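Local coordinates for nicotinamide-nucleotide adenylyltransferase NadR family / Ribosylnicotinamide kinase (Lactococcus lactis subsp. cremoris, PDB 6GYE), which binds nicotinamide riboside, probably phosphorylates it and may then adenylylate the resulting nucleotide on the way to NAD+, at residues 41-52 against 79-88. Residues are numbered along the deposited sequence; the frame is centred on the assembly and turned at random.
Sequences NDGVLLVVSGYD and NIKVSMLNEN
Leu46 O accepts a hydrogen bond from the Ser83 backbone N, 2.9 Å away. Ser83 has two conformers. In the one described, the hydroxyl adds a longer, less certain bond, with OG 3.3 Å from Leu46 O and above the carbonyl plane. Its torsion (chi1 67°) turns OG back to the acceptor its backbone N uses. Leu45 CD1 packs against OG in this conformer.

The two strands run parallel, and their backbone bonds alternate from Val44 N on Asn79 O to Glu87 N on Gly50 O. On one face Leu46 CD1 meets Val82 CG2 at 4.0 Å, and Val48 CG2 touches Val82 CG1. On the other, Val47 CG1 lies 3.5 Å from Leu85 CB.

Beyond the strands, the Asn88 amide holds Asp52 at two points. Asn88 OD1 takes the Asp52 backbone N at 2.7 Å, in the carbonyl plane and on a lone pair. Asn88 ND2 reaches Asp52 OD1 at 3.1 Å, from above the carboxylate plane. The amide and carboxylate planes are 64° apart. A leucine at Asn88 would probably leave the Asp52 N-H and carboxylate without these partners and segment 41-52 less firmly tied at its end. Nearby, a water links Ser49 OG to Glu87 OE1.

A beta-alpha-beta crossover through helix 63-73 joins the strands. Strand 80-86 edges a five-stranded parallel sheet, and strand 43-50 also pairs with strand 15-21. Helices 28-40 and 63-73 pack on the Val44, Leu46, Val48 and Val82 face, helix 95-110 on that of Ser83 and Leu85. This Rossmann-like three-layer alpha/beta/alpha sandwich is consistent with an adenylyltransferase domain.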
ATOM      1  N   ASN A  41      30.544   9.796   4.220  1.00 67.78           N
ATOM      2  CA  ASN A  41      31.165   8.565   4.668  1.00 72.43           C
ATOM      3  C   ASN A  41      31.466   7.699   3.463  1.00 69.64           C
ATOM      4  O   ASN A  41      30.950   7.925   2.361  1.00 71.11           O
ATOM      5  CB  ASN A  41      30.266   7.801   5.650  1.00 72.54           C
ATOM      6  CG  ASN A  41      30.092   8.533   6.968  1.00 70.71           C
ATOM      7  OD1 ASN A  41      30.937   8.428   7.845  1.00 75.59           O
ATOM      8  ND2 ASN A  41      28.996   9.275   7.111  1.00 66.48           N
ATOM      9  N   ASP A  42      32.321   6.701   3.687  1.00 63.89           N
ATOM     10  CA  ASP A  42      32.570   5.716   2.643  1.00 67.25           C
ATOM     11  C   ASP A  42      31.357   4.823   2.420  1.00 69.15           C
ATOM     12  O   ASP A  42      31.100   4.406   1.286  1.00 70.14           O
ATOM     13  CB  ASP A  42      33.798   4.888   3.004  1.00 69.76           C
ATOM     14  CG  ASP A  42      35.044   5.734   3.112  1.00 74.05           C
ATOM     15  OD1 ASP A  42      35.308   6.527   2.184  1.00 80.37           O
ATOM     16  OD2 ASP A  42      35.737   5.634   4.139  1.00 82.22           O
ATOM     17  N   GLY A  43      30.602   4.532   3.479  1.00 66.17           N
ATOM     18  CA  GLY A  43      29.383   3.751   3.374  1.00 61.68           C
ATOM     19  C   GLY A  43      28.466   4.009   4.547  1.00 67.42           C
ATOM     20  O   GLY A  43      28.891   4.507   5.595  1.00 76.39           O
ATOM     21  N   VAL A  44      27.192   3.676   4.358  1.00 59.40           N
ATOM     22  CA  VAL A  44      26.156   3.910   5.354  1.00 56.88           C
ATOM     23  C   VAL A  44      25.420   2.606   5.608  1.00 62.41           C
ATOM     24  O   VAL A  44      25.021   1.917   4.659  1.00 62.83           O
ATOM     25  CB  VAL A  44      25.159   5.000   4.906  1.00 60.10           C
ATOM     26  CG1 VAL A  44      23.999   5.114   5.882  1.00 55.79           C
ATOM     27  CG2 VAL A  44      25.853   6.338   4.758  1.00 63.02           C
ATOM     28  N   LEU A  45      25.222   2.283   6.880  1.00 63.56           N
ATOM     29  CA  LEU A  45      24.355   1.189   7.298  1.00 60.03           C
ATOM     30  C   LEU A  45      23.049   1.782   7.823  1.00 67.63           C
ATOM     31  O   LEU A  45      23.060   2.528   8.811  1.00 62.53           O
ATOM     32  CB  LEU A  45      25.033   0.347   8.374  1.00 61.04           C
ATOM     33  CG  LEU A  45      24.287  -0.907   8.836  1.00 69.56           C
ATOM     34  CD1 LEU A  45      24.074  -1.858   7.671  1.00 73.08           C
ATOM     35  CD2 LEU A  45      25.040  -1.606   9.945  1.00 66.55           C
ATOM     36  N   LEU A  46      21.932   1.483   7.147  1.00 61.00           N
ATOM     37  CA  LEU A  46      20.617   1.885   7.628  1.00 59.22           C
ATOM     38  C   LEU A  46      20.100   0.836   8.592  1.00 62.11           C
ATOM     39  O   LEU A  46      20.083  -0.351   8.261  1.00 63.35           O
ATOM     40  CB  LEU A  46      19.616   2.057   6.491  1.00 62.51           C
ATOM     41  CG  LEU A  46      19.928   3.084   5.411  1.00 70.59           C
ATOM     42  CD1 LEU A  46      18.742   3.211   4.434  1.00 58.74           C
ATOM     43  CD2 LEU A  46      20.312   4.425   6.037  1.00 79.14           C
ATOM     44  N   VAL A  47      19.709   1.258   9.792  1.00 56.76           N
ATOM     45  CA  VAL A  47      19.188   0.314  10.772  1.00 63.67           C
ATOM     46  C   VAL A  47      17.690   0.542  10.924  1.00 61.53           C
ATOM     47  O   VAL A  47      17.256   1.611  11.357  1.00 63.23           O
ATOM     48  CB  VAL A  47      19.919   0.410  12.113  1.00 60.37           C
ATOM     49  CG1 VAL A  47      19.278  -0.525  13.115  1.00 64.81           C
ATOM     50  CG2 VAL A  47      21.373   0.018  11.924  1.00 57.33           C
ATOM     51  N   VAL A  48      16.905  -0.454  10.518  1.00 59.05           N
ATOM     52  CA  VAL A  48      15.462  -0.463  10.720  1.00 53.03           C
ATOM     53  C   VAL A  48      15.209  -1.164  12.037  1.00 59.23           C
ATOM     54  O   VAL A  48      15.498  -2.361  12.161  1.00 59.40           O
ATOM     55  CB  VAL A  48      14.733  -1.214   9.595  1.00 59.89           C
ATOM     56  CG1 VAL A  48      13.252  -0.890   9.635  1.00 60.06           C
ATOM     57  CG2 VAL A  48      15.348  -0.935   8.252  1.00 59.90           C
ATOM     58  N   SER A  49      14.675  -0.441  13.016  1.00 61.40           N
ATOM     59  CA  SER A  49      14.376  -1.059  14.298  1.00 64.43           C
ATOM     60  C   SER A  49      12.873  -1.290  14.429  1.00 68.80           C
ATOM     61  O   SER A  49      12.062  -0.624  13.776  1.00 67.58           O
ATOM     62  CB  SER A  49      14.905  -0.205  15.453  1.00 64.75           C
ATOM     63  OG  SER A  49      14.353   1.091  15.401  1.00 74.68           O
ATOM     64  N   GLY A  50      12.517  -2.272  15.249  1.00 68.44           N
ATOM     65  CA  GLY A  50      11.116  -2.609  15.437  1.00 68.52           C
ATOM     66  C   GLY A  50      10.952  -3.758  16.409  1.00 75.53           C
ATOM     67  O   GLY A  50      11.922  -4.402  16.828  1.00 83.65           O
ATOM     68  N   TYR A  51       9.692  -4.009  16.757  1.00 68.75           N
ATOM     69  CA  TYR A  51       9.319  -5.111  17.635  1.00 72.38           C
ATOM     70  C   TYR A  51       7.860  -5.446  17.368  1.00 73.19           C
ATOM     71  O   TYR A  51       7.120  -4.635  16.806  1.00 70.81           O
ATOM     72  CB  TYR A  51       9.545  -4.763  19.121  1.00 70.88           C
ATOM     73  CG  TYR A  51       8.897  -3.460  19.558  1.00 73.60           C
ATOM     74  CD1 TYR A  51       9.576  -2.243  19.438  1.00 73.72           C
ATOM     75  CD2 TYR A  51       7.610  -3.440  20.083  1.00 75.28           C
ATOM     76  CE1 TYR A  51       8.984  -1.045  19.827  1.00 76.46           C
ATOM     77  CE2 TYR A  51       7.015  -2.246  20.481  1.00 80.08           C
ATOM     78  CZ  TYR A  51       7.703  -1.054  20.346  1.00 80.88           C
ATOM     79  OH  TYR A  51       7.105   0.125  20.736  1.00 89.55           O
ATOM     80  N   ASP A  52       7.453  -6.646  17.780  1.00 75.58           N
ATOM     81  CA  ASP A  52       6.077  -7.078  17.561  1.00 80.61           C
ATOM     82  C   ASP A  52       5.090  -6.043  18.095  1.00 87.90           C
ATOM     83  O   ASP A  52       5.252  -5.526  19.202  1.00 91.46           O
ATOM     84  CB  ASP A  52       5.840  -8.434  18.228  1.00 88.44           C
ATOM     85  CG  ASP A  52       6.555  -9.577  17.520  1.00 95.24           C
ATOM     86  OD1 ASP A  52       7.071  -9.375  16.402  1.00 94.26           O
ATOM     87  OD2 ASP A  52       6.608 -10.687  18.095  1.00101.55           O
ATOM     88  N   ASN A  79      27.133   2.224  -1.748  1.00 87.82           N
ATOM     89  CA  ASN A  79      27.647   2.220  -0.388  1.00 85.45           C
ATOM     90  C   ASN A  79      26.547   2.265   0.674  1.00 77.12           C
ATOM     91  O   ASN A  79      26.793   2.741   1.785  1.00 83.56           O
ATOM     92  CB  ASN A  79      28.612   3.396  -0.209  1.00 98.53           C
ATOM     93  CG  ASN A  79      27.948   4.770  -0.461  1.00104.01           C
ATOM     94  OD1 ASN A  79      27.025   4.895  -1.265  1.00110.70           O
ATOM     95  ND2 ASN A  79      28.444   5.802   0.222  1.00 96.68           N
ATOM     96  N   ILE A  80      25.336   1.798   0.375  1.00 64.61           N
ATOM     97  CA  ILE A  80      24.246   1.847   1.345  1.00 60.30           C
ATOM     98  C   ILE A  80      23.695   0.446   1.541  1.00 57.88           C
ATOM     99  O   ILE A  80      23.191  -0.165   0.595  1.00 70.54           O
ATOM    100  CB  ILE A  80      23.127   2.822   0.939  1.00 64.15           C
ATOM    101  CG1 ILE A  80      23.658   4.250   0.808  1.00 62.63           C
ATOM    102  CG2 ILE A  80      22.002   2.813   1.975  1.00 58.36           C
ATOM    103  CD1 ILE A  80      22.625   5.225   0.308  1.00 57.43           C
ATOM    104  N   LYS A  81      23.790  -0.056   2.768  0.68 61.91           N
ATOM    105  CA  LYS A  81      23.271  -1.353   3.169  0.68 63.24           C
ATOM    106  C   LYS A  81      22.123  -1.146   4.148  0.68 62.40           C
ATOM    107  O   LYS A  81      22.132  -0.197   4.935  0.68 65.61           O
ATOM    108  CB  LYS A  81      24.370  -2.205   3.817  0.68 69.73           C
ATOM    109  CG  LYS A  81      23.949  -3.621   4.224  0.68 77.15           C
ATOM    110  CD  LYS A  81      23.768  -4.519   3.014  0.68 84.57           C
ATOM    111  CE  LYS A  81      23.400  -5.952   3.397  0.68 85.98           C
ATOM    112  NZ  LYS A  81      23.166  -6.766   2.170  0.68 84.97           N
ATOM    113  N   VAL A  82      21.136  -2.038   4.089  1.00 61.64           N
ATOM    114  CA  VAL A  82      19.954  -1.992   4.950  1.00 58.74           C
ATOM    115  C   VAL A  82      19.952  -3.227   5.834  1.00 65.90           C
ATOM    116  O   VAL A  82      20.077  -4.357   5.332  1.00 67.04           O
ATOM    117  CB  VAL A  82      18.643  -1.933   4.144  1.00 56.72           C
ATOM    118  CG1 VAL A  82      17.455  -2.007   5.098  1.00 55.25           C
ATOM    119  CG2 VAL A  82      18.576  -0.667   3.300  1.00 54.23           C
ATOM    120  N   SER A  83      19.789  -3.016   7.139  0.53 61.69           N
ATOM    121  CA  SER A  83      19.837  -4.093   8.115  0.53 64.75           C
ATOM    122  C   SER A  83      18.727  -3.904   9.142  0.53 66.53           C
ATOM    123  O   SER A  83      18.191  -2.806   9.320  0.53 69.13           O
ATOM    124  CB  SER A  83      21.199  -4.152   8.813  0.53 66.11           C
ATOM    125  OG  SER A  83      21.390  -3.009   9.627  0.53 61.03           O
ATOM    126  N   MET A  84      18.404  -4.992   9.833  1.00 66.15           N
ATOM    127  CA  MET A  84      17.260  -5.069  10.725  1.00 62.53           C
ATOM    128  C   MET A  84      17.747  -5.197  12.160  1.00 69.80           C
ATOM    129  O   MET A  84      18.588  -6.057  12.450  1.00 66.71           O
ATOM    130  CB  MET A  84      16.400  -6.281  10.358  1.00 65.36           C
ATOM    131  CG  MET A  84      14.921  -6.141  10.592  1.00 74.97           C
ATOM    132  SD  MET A  84      14.010  -7.599  10.037  1.00 82.36           S
ATOM    133  CE  MET A  84      14.282  -8.710  11.411  1.00 81.93           C
ATOM    134  N   LEU A  85      17.232  -4.335  13.053  1.00 70.66           N
ATOM    135  CA  LEU A  85      17.473  -4.439  14.494  1.00 63.45           C
ATOM    136  C   LEU A  85      16.171  -4.856  15.165  1.00 68.46           C
ATOM    137  O   LEU A  85      15.284  -4.028  15.378  1.00 71.79           O
ATOM    138  CB  LEU A  85      17.989  -3.140  15.099  1.00 71.17           C
ATOM    139  CG  LEU A  85      18.248  -3.258  16.612  1.00 73.13           C
ATOM    140  CD1 LEU A  85      19.175  -4.421  16.895  1.00 72.83           C
ATOM    141  CD2 LEU A  85      18.850  -2.001  17.175  1.00 72.30           C
ATOM    142  N   ASN A  86      16.067  -6.146  15.482  1.00 77.04           N
ATOM    143  CA  ASN A  86      14.892  -6.723  16.127  1.00 81.37           C
ATOM    144  C   ASN A  86      14.961  -6.465  17.635  1.00 85.02           C
ATOM    145  O   ASN A  86      15.895  -6.920  18.310  1.00 78.90           O
ATOM    146  CB  ASN A  86      14.839  -8.225  15.825  1.00 82.19           C
ATOM    147  CG  ASN A  86      13.562  -8.896  16.319  1.00 89.90           C
ATOM    148  OD1 ASN A  86      12.955  -8.481  17.308  1.00 92.87           O
ATOM    149  ND2 ASN A  86      13.168  -9.965  15.641  1.00 98.75           N
ATOM    150  N   GLU A  87      13.971  -5.756  18.171  1.00 84.40           N
ATOM    151  CA  GLU A  87      13.999  -5.367  19.576  1.00 81.83           C
ATOM    152  C   GLU A  87      13.103  -6.223  20.470  1.00 79.23           C
ATOM    153  O   GLU A  87      12.932  -5.886  21.646  1.00 87.74           O
ATOM    154  CB  GLU A  87      13.624  -3.891  19.715  1.00 75.76           C
ATOM    155  CG  GLU A  87      14.735  -2.950  19.288  1.00 76.84           C
ATOM    156  CD  GLU A  87      14.269  -1.523  19.104  1.00 80.33           C
ATOM    157  OE1 GLU A  87      13.048  -1.316  18.913  1.00 80.05           O
ATOM    158  OE2 GLU A  87      15.129  -0.612  19.176  1.00 78.53           O
ATOM    159  N   ASN A  88      12.573  -7.336  19.963  1.00 78.61           N
ATOM    160  CA  ASN A  88      11.745  -8.227  20.769  1.00 87.48           C
ATOM    161  C   ASN A  88      12.561  -8.839  21.907  1.00 96.00           C
ATOM    162  O   ASN A  88      13.791  -8.908  21.855  1.00 93.98           O
ATOM    163  CB  ASN A  88      11.165  -9.367  19.921  1.00 88.81           C
ATOM    164  CG  ASN A  88      10.030  -8.926  18.991  1.00 90.84           C
ATOM    165  OD1 ASN A  88       9.400  -7.889  19.182  1.00 88.28           O
ATOM    166  ND2 ASN A  88       9.762  -9.740  17.983  1.00 92.88           N
TER
HETATM  167  O   HOH W   1      12.103   0.602  17.302  1.00 62.69           O